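Side-chain contacts in tRNA (cytosine(72)-C(5))-methyltransferase (Pyrococcus horikoshii, PDB 5ZVE), which catalyses the S-adenosyl-L-methionine-dependent methylation of C5 of cytosine 72 in several tRNAs: residues Tyr37-Thr42 with Lys211-Ala216; Lys49-Leu54 with Pro61-Tyr66; Ala190-Pro195 with Ile376-Lys381; Asn41-Ser46 with Leu219-Glu224. All blocks are in the same frame, centred on the assembly; numbering follows the deposited sequence.

Contact 1 joins strand 35-40 to helix 210-218 and contact 4 the loops that follow each, sharing Asn41 and Thr42, so their centres lie about 9 Å apart; both link the ferredoxin-like region to the methyltransferase fold. Contact 2, about 14 Å from contact 1 between centres, stays inside the ferredoxin-like region, where helix 47-56 packs on the antiparallel sheet containing strands 35-40 and 62-63; along the chain it is nested within the loop that contact 1 closes. Contact 3, about 16 Å from contact 1 between centres, ties helix 184-193 to strand 374-381, its segments alternating with those of contact 1. Helix 184-193 also packs on cofactor-binding helix 210-218 (Ala190 on His214), which thus has neighbours from both regions.

Contact 1 of 4, residues Tyr37-Thr42 with Lys211-Ala216; sequences YIRVNT and KTTHIA. With SAH (S-adenosyl-L-homocysteine), chain C.
Helix 210-218 follows the glycine-containing loop that binds S-adenosyl-L-methionine, and further along the helix Thr213 and His214 receive Arg39 from strand 35-40. The cofactor end is marked by Lys211, whose backbone N donates to SAH O at 3.2 Å. CG of Arg39 stands anti to the backbone N and the chain bends at chi3, which lays the guanidinium along the helix backbone, one face over His214 N. On the way, Arg39 CD sits over a face of the His214 imidazole, 3.5 Å from the ring centroid and 20° off its normal, a CH-pi contact; guanidinium and ring are nearly parallel, their planes 7° apart. Arg39 NH2 donates to Thr213 OG1 at 2.8 Å, with the acceptor tilted out of the guanidinium plane and an N-H...O angle of 135°. Thr213 OG1 is also bonded to Gly209 O, in the cofactor-binding loop, and His214 NE2 to Glu69. Replacing Arg39 by a leucine would probably leave the side-chain oxygens of Gln182 and Gln217 without the donors NH1 and NE, and Thr213 OG1 without its bond from the strand. Strand 35-40 is flanked in its sheet by strands 70-74 and 179-181, while Leu245 of helix 232-245 touches Arg39 and Thr213, and Ala190 of helix 184-193 touches His214.

Contact 2 of 4, residues Lys49-Leu54 with Pro61-Tyr66; sequences KLIGEL and PLRSPY
Helix 47-56 and segment 61-66 come closest at Ile51 and Pro61, whose CA atoms are 6.5 Å apart. This is helix-on-sheet packing within the ferredoxin-like region: strand 62-63 forms an edge of the antiparallel sheet, and the helix leans on it through side chains. The Pro61 ring meets two residues one helical turn apart. Its CG lies 4.1 Å from Ile51 CG1 and 4.0 Å from Leu54 CB, while Leu54 CD1 reaches Pro61 CB, also at 4.0 Å. Both helix residues approach the ring obliquely, and all three are buried. Leu71 of strand 70-74 touches Ile51, and Ile38 of strand 35-40 touches Leu54, extending the same apolar layer across the sheet. At the outer margin Arg63 crosses Ile51 at about a right angle, its charged end paired with Glu48 in a salt bridge. Ile51 CD1 sits against both the chain of Arg63, 3.6 Å from Arg63 CG, and its guanidinium, which it meets obliquely at 3.2 Å from Arg63 NH1.

Contact 3 of 4, residues Ala190-Pro195 with Ile376-Lys381; sequences ARVLEP and IAKLRK
Lys378 and Val192 cross obliquely where the C-terminal end of helix 184-193 packs on strand 374-381, a strand of the mixed sheet of the Rossmann-like, class I methyltransferase fold. The closest CA atoms, those of Val192 and Lys378, are 7.5 Å apart. CG of Lys378 lies anti to the backbone N (chi1 180°) and the chain runs on extended, so that its length runs from the valine's CG1 methyl to its carbonyl oxygen: Lys378 CB is 4.0 Å from Val192 CG1, and Lys378 CE is 3.6 Å from Val192 O. Beyond the helix end, Glu194 adopts positive phi (49°) and its side chain meets Lys378 at about a right angle. The two charges form only a long salt bridge, 3.9 Å from Glu194 OE2 to Lys378 NZ. A methionine in place of Lys378 would probably leave Glu194 without this distant partner charge and the bridging water without the N-H it accepts. Val317 and Val319 of strand 316-322 touch the lysine, and Gln347 touches Val192. The polar ends are joined by one water, which accepts from Lys378 NZ at 3.0 Å and donates to Glu194 OE2 at 2.8 Å and to Val192 O at 2.6 Å.

Contact 4 of 4, residues Asn41-Ser46 with Leu219-Glu224; sequences NTLKIS and LENKGE
Leu43 reaches Asn221 because its CG stands anti to the carbonyl carbon (chi1 -71°) and chi2 is extended, carrying both methyls across to the loop that follows helix 210-218. Leucine and asparagine meet at about a right angle. Leu43 CD1 lies 3.5 Å from Asn221 ND2 and Leu43 CD2 is 3.8 Å from that same nitrogen; both methyls lie over the same face of the amide. Leu43 CD2 also touches the backbone, 4.0 Å from Glu220 C. The contact is van der Waals; the amide makes its hydrogen bonds elsewhere: Asn221 OD1 accepts from Lys248 N, and Asn221 ND2 donates to Gly246 O. Those two bonds fix the rotation of the amide against which the leucine rests. Leu43 itself is positioned by an Asx turn, its N donating to Asn41 OD1 at 3.1 Å with an N-H...O angle of 148°; the donor sits well above the amide's carbonyl plane. Asn41 O in turn accepts from both Lys44 N and Ile45 N. Gln217, on the last turn of helix 210-218, also touches Leu43. Glu220, with positive phi (58°), is the C-prime residue of a Schellman motif in which Asn221 N bonds to Ala216 O. The arrangement is thus a surface loop of the ferredoxin-like region resting on a Schellman-capped helix end, which a type I' turn over Leu219-Lys222 leads on toward strand 225-229.

Contact 1 of 4, residues Tyr37-Thr42 with Lys211-Ala216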
loop_
_atom_site.group_PDB
_atom_site.type_symbol
_atom_site.label_atom_id
_atom_site.label_comp_id
_atom_site.label_asym_id
_atom_site.label_seq_id
_atom_site.Cartn_x
_atom_site.Cartn_y
_atom_site.Cartn_z
ATOM N N TYR A 37 -7.319 5.438 4.306
ATOM C CA TYR A 37 -6.587 6.138 5.363
ATOM C C TYR A 37 -5.525 7.097 4.823
ATOM O O TYR A 37 -4.952 6.885 3.753
ATOM C CB TYR A 37 -5.921 5.132 6.304
ATOM C CG TYR A 37 -6.789 4.663 7.453
ATOM C CD1 TYR A 37 -7.644 3.577 7.309
ATOM C CD2 TYR A 37 -6.746 5.304 8.684
ATOM C CE1 TYR A 37 -8.438 3.146 8.361
ATOM C CE2 TYR A 37 -7.536 4.880 9.742
ATOM C CZ TYR A 37 -8.377 3.801 9.575
ATOM O OH TYR A 37 -9.161 3.382 10.625
ATOM N N ILE A 38 -5.282 8.163 5.574
ATOM C CA ILE A 38 -4.170 9.061 5.312
ATOM C C ILE A 38 -3.440 9.321 6.617
ATOM O O ILE A 38 -4.026 9.198 7.694
ATOM C CB ILE A 38 -4.628 10.400 4.714
ATOM C CG1 ILE A 38 -5.492 11.165 5.730
ATOM C CG2 ILE A 38 -5.376 10.174 3.412
ATOM C CD1 ILE A 38 -5.955 12.524 5.256
ATOM N N ARG A 39 -2.164 9.673 6.533
ATOM C CA ARG A 39 -1.438 10.039 7.738
ATOM C C ARG A 39 -1.363 11.547 7.883
ATOM O O ARG A 39 -0.946 12.244 6.968
ATOM C CB ARG A 39 -0.026 9.447 7.740
ATOM C CG ARG A 39 0.725 9.711 9.044
ATOM C CD ARG A 39 2.140 9.157 9.035
ATOM N NE ARG A 39 3.075 9.994 8.286
ATOM C CZ ARG A 39 3.694 9.628 7.167
ATOM N NH1 ARG A 39 3.497 8.420 6.657
ATOM N NH2 ARG A 39 4.524 10.471 6.565
ATOM N N VAL A 40 -1.777 12.048 9.038
ATOM C CA VAL A 40 -1.591 13.458 9.346
ATOM C C VAL A 40 -0.114 13.730 9.588
ATOM O O VAL A 40 0.500 13.114 10.458
ATOM C CB VAL A 40 -2.396 13.889 10.588
ATOM C CG1 VAL A 40 -2.219 15.371 10.837
ATOM C CG2 VAL A 40 -3.860 13.527 10.424
ATOM N N ASN A 41 0.455 14.649 8.818
ATOM C CA ASN A 41 1.846 15.021 9.011
ATOM C C ASN A 41 1.972 16.007 10.158
ATOM O O ASN A 41 1.943 17.220 9.957
ATOM C CB ASN A 41 2.442 15.613 7.733
ATOM C CG ASN A 41 3.897 16.011 7.901
ATOM O OD1 ASN A 41 4.551 15.608 8.859
ATOM N ND2 ASN A 41 4.409 16.802 6.969
ATOM N N THR A 42 2.125 15.475 11.365
ATOM C CA THR A 42 2.231 16.292 12.564
ATOM C C THR A 42 3.488 17.166 12.607
ATOM O O THR A 42 3.683 17.927 13.551
ATOM C CB THR A 42 2.197 15.412 13.818
ATOM O OG1 THR A 42 3.171 14.365 13.690
ATOM C CG2 THR A 42 0.819 14.789 13.987
ATOM N N LYS A 211 6.820 4.882 5.307
ATOM C CA LYS A 211 7.122 4.542 6.688
ATOM C C LYS A 211 8.310 5.341 7.201
ATOM O O LYS A 211 8.409 5.610 8.396
ATOM C CB LYS A 211 7.370 3.040 6.837
ATOM C CG LYS A 211 6.134 2.191 6.561
ATOM C CD LYS A 211 6.465 0.709 6.517
ATOM C CE LYS A 211 5.218 -0.112 6.255
ATOM N NZ LYS A 211 4.707 0.094 4.871
ATOM N N THR A 212 9.215 5.720 6.307
ATOM C CA THR A 212 10.364 6.512 6.731
ATOM C C THR A 212 9.939 7.878 7.271
ATOM O O THR A 212 10.384 8.302 8.338
ATOM C CB THR A 212 11.362 6.719 5.589
ATOM O OG1 THR A 212 11.773 5.445 5.080
ATOM C CG2 THR A 212 12.582 7.478 6.085
ATOM N N THR A 213 9.063 8.554 6.537
ATOM C CA THR A 213 8.631 9.892 6.921
ATOM C C THR A 213 7.732 9.852 8.156
ATOM O O THR A 213 7.688 10.806 8.930
ATOM C CB THR A 213 7.908 10.606 5.757
ATOM O OG1 THR A 213 6.872 9.767 5.229
ATOM C CG2 THR A 213 8.901 10.926 4.646
ATOM N N HIS A 214 7.024 8.744 8.343
ATOM C CA HIS A 214 6.232 8.544 9.551
ATOM C C HIS A 214 7.141 8.469 10.780
ATOM O O HIS A 214 6.851 9.073 11.813
ATOM C CB HIS A 214 5.376 7.281 9.423
ATOM C CG HIS A 214 4.361 7.119 10.511
ATOM N ND1 HIS A 214 3.547 6.013 10.608
ATOM C CD2 HIS A 214 4.024 7.927 11.547
ATOM C CE1 HIS A 214 2.754 6.141 11.660
ATOM N NE2 HIS A 214 3.024 7.294 12.244
ATOM N N ILE A 215 8.243 7.733 10.660
ATOM C CA ILE A 215 9.250 7.673 11.718
ATOM C C ILE A 215 9.782 9.069 12.026
ATOM O O ILE A 215 9.973 9.441 13.188
ATOM C CB ILE A 215 10.432 6.756 11.338
ATOM C CG1 ILE A 215 9.945 5.339 11.047
ATOM C CG2 ILE A 215 11.466 6.727 12.451
ATOM C CD1 ILE A 215 9.562 4.555 12.277
ATOM N N ALA A 216 10.004 9.840 10.969
ATOM C CA ALA A 216 10.534 11.193 11.096
ATOM C C ALA A 216 9.617 12.100 11.917
ATOM O O ALA A 216 10.096 12.894 12.724
ATOM C CB ALA A 216 10.771 11.789 9.718
HETATM N N SAH C . 8.693 0.948 2.809
HETATM C CA SAH C . 8.256 1.732 1.660
HETATM C CB SAH C . 7.831 0.830 0.501
HETATM C CG SAH C . 8.679 -0.425 0.277
HETATM S SD SAH C . 8.331 -1.156 -1.341
HETATM C C SAH C . 7.155 2.737 2.007
HETATM O O SAH C . 6.541 2.676 3.073
HETATM O OXT SAH C . 6.852 3.642 1.230
HETATM C "C5'" SAH C . 9.844 -2.159 -1.349
HETATM C "C4'" SAH C . 11.088 -1.416 -1.831
HETATM O "O4'" SAH C . 12.210 -2.274 -1.776
HETATM C "C3'" SAH C . 11.011 -0.917 -3.268
HETATM O "O3'" SAH C . 11.060 0.490 -3.268
HETATM C "C2'" SAH C . 12.261 -1.440 -3.952
HETATM O "O2'" SAH C . 12.914 -0.400 -4.637
HETATM C "C1'" SAH C . 13.119 -1.897 -2.790
HETATM N N9 SAH C . 14.055 -2.992 -3.121
HETATM C C8 SAH C . 13.828 -4.117 -3.873
HETATM N N7 SAH C . 14.967 -4.851 -3.906
HETATM C C5 SAH C . 15.916 -4.211 -3.188
HETATM C C6 SAH C . 17.243 -4.509 -2.896
HETATM N N6 SAH C . 17.812 -5.620 -3.358
HETATM N N1 SAH C . 17.974 -3.639 -2.115
HETATM C C2 SAH C . 17.392 -2.483 -1.630
HETATM N N3 SAH C . 16.077 -2.192 -1.925
HETATM C C4 SAH C . 15.353 -3.044 -2.691
HETATM O O HOH W 1 6.004 13.182 7.729
#

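Contact 2 of 4, residues Lys49-Leu54 with Pro61-Tyr66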
loop_
_atom_site.group_PDB
_atom_site.type_symbol
_atom_site.label_atom_id
_atom_site.label_comp_id
_atom_site.label_asym_id
_atom_site.label_seq_id
_atom_site.Cartn_x
_atom_site.Cartn_y
_atom_site.Cartn_z
ATOM N N LYS A 49 -6.818 20.449 12.992
ATOM C CA LYS A 49 -6.613 21.520 12.025
ATOM C C LYS A 49 -6.755 21.019 10.591
ATOM O O LYS A 49 -7.411 21.662 9.769
ATOM C CB LYS A 49 -5.244 22.165 12.230
ATOM C CG LYS A 49 -5.140 22.995 13.504
ATOM C CD LYS A 49 -5.648 24.413 13.301
ATOM C CE LYS A 49 -4.566 25.293 12.683
ATOM N NZ LYS A 49 -4.885 26.750 12.758
ATOM N N LEU A 50 -6.129 19.879 10.291
ATOM C CA LEU A 50 -6.208 19.286 8.957
ATOM C C LEU A 50 -7.647 18.934 8.591
ATOM O O LEU A 50 -8.091 19.196 7.478
ATOM C CB LEU A 50 -5.325 18.040 8.862
ATOM C CG LEU A 50 -5.417 17.288 7.532
ATOM C CD1 LEU A 50 -5.160 18.228 6.361
ATOM C CD2 LEU A 50 -4.455 16.097 7.496
ATOM N N ILE A 51 -8.363 18.342 9.541
ATOM C CA ILE A 51 -9.775 18.021 9.367
ATOM C C ILE A 51 -10.554 19.259 8.936
ATOM O O ILE A 51 -11.337 19.205 7.985
ATOM C CB ILE A 51 -10.378 17.457 10.664
ATOM C CG1 ILE A 51 -10.016 15.982 10.812
ATOM C CG2 ILE A 51 -11.893 17.648 10.706
ATOM C CD1 ILE A 51 -10.483 15.395 12.108
ATOM N N GLY A 52 -10.333 20.370 9.639
ATOM C CA GLY A 52 -10.934 21.638 9.266
ATOM C C GLY A 52 -10.671 21.984 7.809
ATOM O O GLY A 52 -11.568 22.442 7.105
ATOM N N GLU A 53 -9.438 21.752 7.358
ATOM C CA GLU A 53 -9.048 22.035 5.977
ATOM C C GLU A 53 -9.743 21.109 4.986
ATOM O O GLU A 53 -10.144 21.536 3.904
ATOM C CB GLU A 53 -7.529 21.932 5.806
ATOM C CG GLU A 53 -6.759 23.032 6.512
ATOM C CD GLU A 53 -7.171 24.415 6.037
ATOM O OE1 GLU A 53 -7.482 24.569 4.836
ATOM O OE2 GLU A 53 -7.197 25.347 6.870
ATOM N N LEU A 54 -9.880 19.841 5.359
ATOM C CA LEU A 54 -10.516 18.862 4.488
ATOM C C LEU A 54 -12.031 19.049 4.423
ATOM O O LEU A 54 -12.653 18.780 3.395
ATOM C CB LEU A 54 -10.181 17.443 4.952
ATOM C CG LEU A 54 -8.700 17.059 4.883
ATOM C CD1 LEU A 54 -8.451 15.711 5.547
ATOM C CD2 LEU A 54 -8.225 17.044 3.436
ATOM N N PRO A 61 -13.582 13.495 6.435
ATOM C CA PRO A 61 -12.583 12.657 7.099
ATOM C C PRO A 61 -13.097 12.160 8.441
ATOM O O PRO A 61 -13.831 12.877 9.117
ATOM C CB PRO A 61 -11.400 13.606 7.273
ATOM C CG PRO A 61 -12.052 14.942 7.458
ATOM C CD PRO A 61 -13.287 14.931 6.583
ATOM N N LEU A 62 -12.735 10.938 8.809
ATOM C CA LEU A 62 -13.099 10.410 10.115
ATOM C C LEU A 62 -11.838 10.076 10.902
ATOM O O LEU A 62 -10.818 9.701 10.319
ATOM C CB LEU A 62 -13.991 9.177 9.966
ATOM C CG LEU A 62 -15.281 9.379 9.177
ATOM C CD1 LEU A 62 -16.028 8.070 9.035
ATOM C CD2 LEU A 62 -16.153 10.417 9.875
ATOM N N ARG A 63 -11.916 10.204 12.224
ATOM C CA ARG A 63 -10.748 10.021 13.086
ATOM C C ARG A 63 -10.553 8.564 13.502
ATOM O O ARG A 63 -11.514 7.837 13.737
ATOM C CB ARG A 63 -10.869 10.902 14.332
ATOM C CG ARG A 63 -10.520 12.367 14.098
ATOM C CD ARG A 63 -10.963 13.231 15.263
ATOM N NE ARG A 63 -12.409 13.388 15.265
ATOM C CZ ARG A 63 -13.046 14.514 14.975
ATOM N NH1 ARG A 63 -12.373 15.617 14.690
ATOM N NH2 ARG A 63 -14.366 14.536 14.996
ATOM N N SER A 64 -9.303 8.133 13.609
ATOM C CA SER A 64 -9.030 6.821 14.174
ATOM C C SER A 64 -8.835 6.951 15.682
ATOM O O SER A 64 -8.119 7.838 16.143
ATOM C CB SER A 64 -7.804 6.185 13.515
ATOM O OG SER A 64 -7.285 5.132 14.309
ATOM N N PRO A 65 -9.501 6.082 16.458
ATOM C CA PRO A 65 -9.341 6.048 17.915
ATOM C C PRO A 65 -8.080 5.302 18.354
ATOM O O PRO A 65 -7.751 5.299 19.539
ATOM C CB PRO A 65 -10.606 5.324 18.384
ATOM C CG PRO A 65 -10.948 4.416 17.248
ATOM C CD PRO A 65 -10.539 5.143 15.992
ATOM N N TYR A 66 -7.388 4.676 17.409
ATOM C CA TYR A 66 -6.165 3.933 17.709
ATOM C C TYR A 66 -4.901 4.689 17.288
ATOM O O TYR A 66 -3.864 4.601 17.941
ATOM C CB TYR A 66 -6.188 2.571 17.026
ATOM C CG TYR A 66 -7.167 1.578 17.608
ATOM C CD1 TYR A 66 -7.000 1.087 18.897
ATOM C CD2 TYR A 66 -8.225 1.086 16.852
ATOM C CE1 TYR A 66 -7.880 0.162 19.432
ATOM C CE2 TYR A 66 -9.109 0.157 17.377
ATOM C CZ TYR A 66 -8.928 -0.302 18.667
ATOM O OH TYR A 66 -9.792 -1.228 19.205
#

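Contact 3 of 4, residues Ala190-Pro195 with Ile376-Lys381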
loop_
_atom_site.group_PDB
_atom_site.type_symbol
_atom_site.label_atom_id
_atom_site.label_comp_id
_atom_site.label_asym_id
_atom_site.label_seq_id
_atom_site.Cartn_x
_atom_site.Cartn_y
_atom_site.Cartn_z
ATOM N N ALA A 190 5.087 1.549 11.759
ATOM C CA ALA A 190 6.034 2.544 12.265
ATOM C C ALA A 190 5.852 2.786 13.762
ATOM O O ALA A 190 6.823 2.985 14.492
ATOM C CB ALA A 190 5.892 3.849 11.500
ATOM N N ARG A 191 4.603 2.776 14.214
ATOM C CA ARG A 191 4.308 2.907 15.638
ATOM C C ARG A 191 4.905 1.757 16.449
ATOM O O ARG A 191 5.544 1.970 17.480
ATOM C CB ARG A 191 2.797 2.974 15.858
ATOM C CG ARG A 191 2.205 4.347 15.616
ATOM C CD ARG A 191 2.339 5.203 16.867
ATOM N NE ARG A 191 1.672 6.491 16.719
ATOM C CZ ARG A 191 1.570 7.390 17.689
ATOM N NH1 ARG A 191 2.087 7.137 18.884
ATOM N NH2 ARG A 191 0.949 8.537 17.466
ATOM N N VAL A 192 4.688 0.541 15.967
ATOM C CA VAL A 192 5.141 -0.666 16.643
ATOM C C VAL A 192 6.673 -0.721 16.731
ATOM O O VAL A 192 7.233 -1.379 17.606
ATOM C CB VAL A 192 4.570 -1.917 15.917
ATOM C CG1 VAL A 192 5.263 -3.199 16.345
ATOM C CG2 VAL A 192 3.058 -2.001 16.137
ATOM N N LEU A 193 7.343 0.034 15.869
ATOM C CA LEU A 193 8.796 0.144 15.920
ATOM C C LEU A 193 9.253 0.964 17.125
ATOM O O LEU A 193 10.352 0.756 17.645
ATOM C CB LEU A 193 9.335 0.772 14.633
ATOM C CG LEU A 193 10.862 0.834 14.542
ATOM C CD1 LEU A 193 11.465 -0.564 14.600
ATOM C CD2 LEU A 193 11.317 1.552 13.281
ATOM N N GLU A 194 8.392 1.880 17.564
ATOM C CA GLU A 194 8.680 2.782 18.680
ATOM C C GLU A 194 10.041 3.468 18.552
ATOM O O GLU A 194 10.902 3.299 19.415
ATOM C CB GLU A 194 8.618 2.030 20.013
ATOM C CG GLU A 194 7.292 1.349 20.307
ATOM C CD GLU A 194 7.280 0.689 21.679
ATOM O OE1 GLU A 194 8.134 1.041 22.519
ATOM O OE2 GLU A 194 6.417 -0.181 21.922
ATOM N N PRO A 195 10.244 4.240 17.475
ATOM C CA PRO A 195 11.555 4.874 17.307
ATOM C C PRO A 195 11.823 5.929 18.373
ATOM O O PRO A 195 10.917 6.666 18.747
ATOM C CB PRO A 195 11.455 5.514 15.922
ATOM C CG PRO A 195 9.997 5.813 15.763
ATOM C CD PRO A 195 9.281 4.681 16.448
ATOM N N ILE A 376 2.853 -8.044 10.095
ATOM C CA ILE A 376 3.814 -7.307 10.912
ATOM C C ILE A 376 4.435 -8.206 11.975
ATOM O O ILE A 376 3.723 -8.824 12.767
ATOM C CB ILE A 376 3.169 -6.097 11.635
ATOM C CG1 ILE A 376 2.364 -5.223 10.670
ATOM C CG2 ILE A 376 4.231 -5.270 12.348
ATOM C CD1 ILE A 376 1.675 -4.035 11.367
ATOM N N ALA A 377 5.762 -8.275 11.988
ATOM C CA ALA A 377 6.484 -8.989 13.033
ATOM C C ALA A 377 7.460 -8.056 13.739
ATOM O O ALA A 377 8.175 -7.294 13.089
ATOM C CB ALA A 377 7.223 -10.191 12.447
ATOM N N LYS A 378 7.502 -8.128 15.065
ATOM C CA LYS A 378 8.443 -7.328 15.841
ATOM C C LYS A 378 9.376 -8.225 16.630
ATOM O O LYS A 378 8.922 -9.030 17.445
ATOM C CB LYS A 378 7.714 -6.390 16.800
ATOM C CG LYS A 378 8.652 -5.535 17.634
ATOM C CD LYS A 378 7.948 -4.979 18.852
ATOM C CE LYS A 378 8.829 -3.984 19.576
ATOM N NZ LYS A 378 8.201 -3.511 20.835
ATOM N N LEU A 379 10.678 -8.071 16.409
ATOM C CA LEU A 379 11.651 -8.960 17.041
ATOM C C LEU A 379 12.762 -8.251 17.801
ATOM O O LEU A 379 13.166 -7.135 17.465
ATOM C CB LEU A 379 12.300 -9.872 16.009
ATOM C CG LEU A 379 11.437 -10.860 15.237
ATOM C CD1 LEU A 379 12.302 -11.992 14.791
ATOM C CD2 LEU A 379 10.343 -11.392 16.080
ATOM N N ARG A 380 13.265 -8.946 18.813
ATOM C CA ARG A 380 14.375 -8.486 19.625
ATOM C C ARG A 380 15.568 -9.427 19.425
ATOM O O ARG A 380 15.428 -10.648 19.540
ATOM C CB ARG A 380 13.945 -8.427 21.093
ATOM C CG ARG A 380 15.054 -8.343 22.121
ATOM C CD ARG A 380 15.803 -7.028 22.033
ATOM N NE ARG A 380 14.947 -5.840 21.969
ATOM C CZ ARG A 380 14.107 -5.442 22.923
ATOM N NH1 ARG A 380 13.995 -6.126 24.051
ATOM N NH2 ARG A 380 13.384 -4.341 22.750
ATOM N N LYS A 381 16.729 -8.860 19.103
ATOM C CA LYS A 381 17.942 -9.653 18.901
ATOM C C LYS A 381 18.582 -10.012 20.238
ATOM O O LYS A 381 19.230 -9.173 20.866
ATOM C CB LYS A 381 18.947 -8.899 18.029
ATOM C CG LYS A 381 20.250 -9.649 17.814
ATOM C CD LYS A 381 21.169 -8.919 16.849
ATOM C CE LYS A 381 22.435 -9.723 16.587
ATOM N NZ LYS A 381 23.333 -9.064 15.597
HETATM O O HOH W 2 5.936 -1.941 19.761
#

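Contact 4 of 4, residues Asn41-Ser46 with Leu219-Glu224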
loop_
_atom_site.group_PDB
_atom_site.type_symbol
_atom_site.label_atom_id
_atom_site.label_comp_id
_atom_site.label_asym_id
_atom_site.label_seq_id
_atom_site.Cartn_x
_atom_site.Cartn_y
_atom_site.Cartn_z
ATOM N N ASN A 41 0.455 14.649 8.818
ATOM C CA ASN A 41 1.846 15.021 9.011
ATOM C C ASN A 41 1.972 16.007 10.158
ATOM O O ASN A 41 1.943 17.220 9.957
ATOM C CB ASN A 41 2.442 15.613 7.733
ATOM C CG ASN A 41 3.897 16.011 7.901
ATOM O OD1 ASN A 41 4.551 15.608 8.859
ATOM N ND2 ASN A 41 4.409 16.802 6.969
ATOM N N THR A 42 2.125 15.475 11.365
ATOM C CA THR A 42 2.231 16.292 12.564
ATOM C C THR A 42 3.488 17.166 12.607
ATOM O O THR A 42 3.683 17.927 13.551
ATOM C CB THR A 42 2.197 15.412 13.818
ATOM O OG1 THR A 42 3.171 14.365 13.690
ATOM C CG2 THR A 42 0.819 14.789 13.987
ATOM N N LEU A 43 4.339 17.062 11.593
ATOM C CA LEU A 43 5.464 17.978 11.459
ATOM C C LEU A 43 4.983 19.353 11.023
ATOM O O LEU A 43 5.626 20.362 11.308
ATOM C CB LEU A 43 6.494 17.449 10.456
ATOM C CG LEU A 43 7.346 16.243 10.847
ATOM C CD1 LEU A 43 8.341 15.949 9.747
ATOM C CD2 LEU A 43 8.071 16.499 12.159
ATOM N N LYS A 44 3.846 19.386 10.332
ATOM C CA LYS A 44 3.335 20.625 9.752
ATOM C C LYS A 44 1.974 21.066 10.281
ATOM O O LYS A 44 1.640 22.248 10.233
ATOM C CB LYS A 44 3.246 20.490 8.234
ATOM C CG LYS A 44 4.583 20.308 7.556
ATOM C CD LYS A 44 4.494 20.749 6.114
ATOM C CE LYS A 44 5.832 21.246 5.621
ATOM N NZ LYS A 44 5.654 22.181 4.481
ATOM N N ILE A 45 1.181 20.123 10.770
ATOM C CA ILE A 45 -0.188 20.432 11.147
ATOM C C ILE A 45 -0.690 19.409 12.157
ATOM O O ILE A 45 -0.176 18.294 12.220
ATOM C CB ILE A 45 -1.111 20.462 9.891
ATOM C CG1 ILE A 45 -2.450 21.144 10.190
ATOM C CG2 ILE A 45 -1.306 19.057 9.317
ATOM C CD1 ILE A 45 -3.296 21.387 8.955
ATOM N N SER A 46 -1.682 19.791 12.952
ATOM C CA SER A 46 -2.311 18.867 13.885
ATOM C C SER A 46 -3.468 18.178 13.184
ATOM O O SER A 46 -3.914 18.626 12.133
ATOM C CB SER A 46 -2.810 19.596 15.130
ATOM O OG SER A 46 -3.992 20.325 14.841
ATOM N N LEU A 219 9.644 11.092 15.522
ATOM C CA LEU A 219 10.869 11.609 16.125
ATOM C C LEU A 219 10.817 13.126 16.256
ATOM O O LEU A 219 11.684 13.733 16.886
ATOM C CB LEU A 219 12.092 11.199 15.299
ATOM C CG LEU A 219 12.464 9.715 15.278
ATOM C CD1 LEU A 219 13.837 9.529 14.660
ATOM C CD2 LEU A 219 12.419 9.128 16.671
ATOM N N GLU A 220 9.796 13.720 15.642
ATOM C CA GLU A 220 9.614 15.167 15.603
ATOM C C GLU A 220 10.830 15.816 14.959
ATOM O O GLU A 220 11.338 16.832 15.429
ATOM C CB GLU A 220 9.355 15.726 17.003
ATOM C CG GLU A 220 8.038 15.242 17.597
ATOM C CD GLU A 220 7.839 15.688 19.032
ATOM O OE1 GLU A 220 8.848 15.943 19.721
ATOM O OE2 GLU A 220 6.673 15.777 19.473
ATOM N N ASN A 221 11.274 15.205 13.865
ATOM C CA ASN A 221 12.411 15.670 13.076
ATOM C C ASN A 221 13.731 15.715 13.849
ATOM O O ASN A 221 14.675 16.378 13.425
ATOM C CB ASN A 221 12.107 17.046 12.472
ATOM C CG ASN A 221 11.787 16.968 10.994
ATOM O OD1 ASN A 221 12.153 16.001 10.327
ATOM N ND2 ASN A 221 11.106 17.982 10.473
ATOM N N LYS A 222 13.794 15.016 14.978
ATOM C CA LYS A 222 15.050 14.884 15.714
ATOM C C LYS A 222 15.768 13.588 15.333
ATOM O O LYS A 222 15.182 12.704 14.711
ATOM C CB LYS A 222 14.798 14.922 17.222
ATOM C CG LYS A 222 13.833 16.012 17.662
ATOM C CD LYS A 222 14.433 17.401 17.502
ATOM C CE LYS A 222 15.518 17.648 18.535
ATOM N NZ LYS A 222 15.046 17.337 19.913
ATOM N N GLY A 223 17.024 13.458 15.747
ATOM C CA GLY A 223 17.798 12.269 15.443
ATOM C C GLY A 223 18.161 12.141 13.976
ATOM O O GLY A 223 18.255 13.133 13.251
ATOM N N GLU A 224 18.388 10.908 13.537
ATOM C CA GLU A 224 18.684 10.646 12.135
ATOM C C GLU A 224 18.096 9.305 11.714
ATOM O O GLU A 224 18.102 8.340 12.483
ATOM C CB GLU A 224 20.198 10.672 11.882
ATOM C CG GLU A 224 20.622 10.172 10.499
ATOM C CD GLU A 224 22.130 10.177 10.298
ATOM O OE1 GLU A 224 22.652 11.148 9.708
ATOM O OE2 GLU A 224 22.793 9.202 10.716
#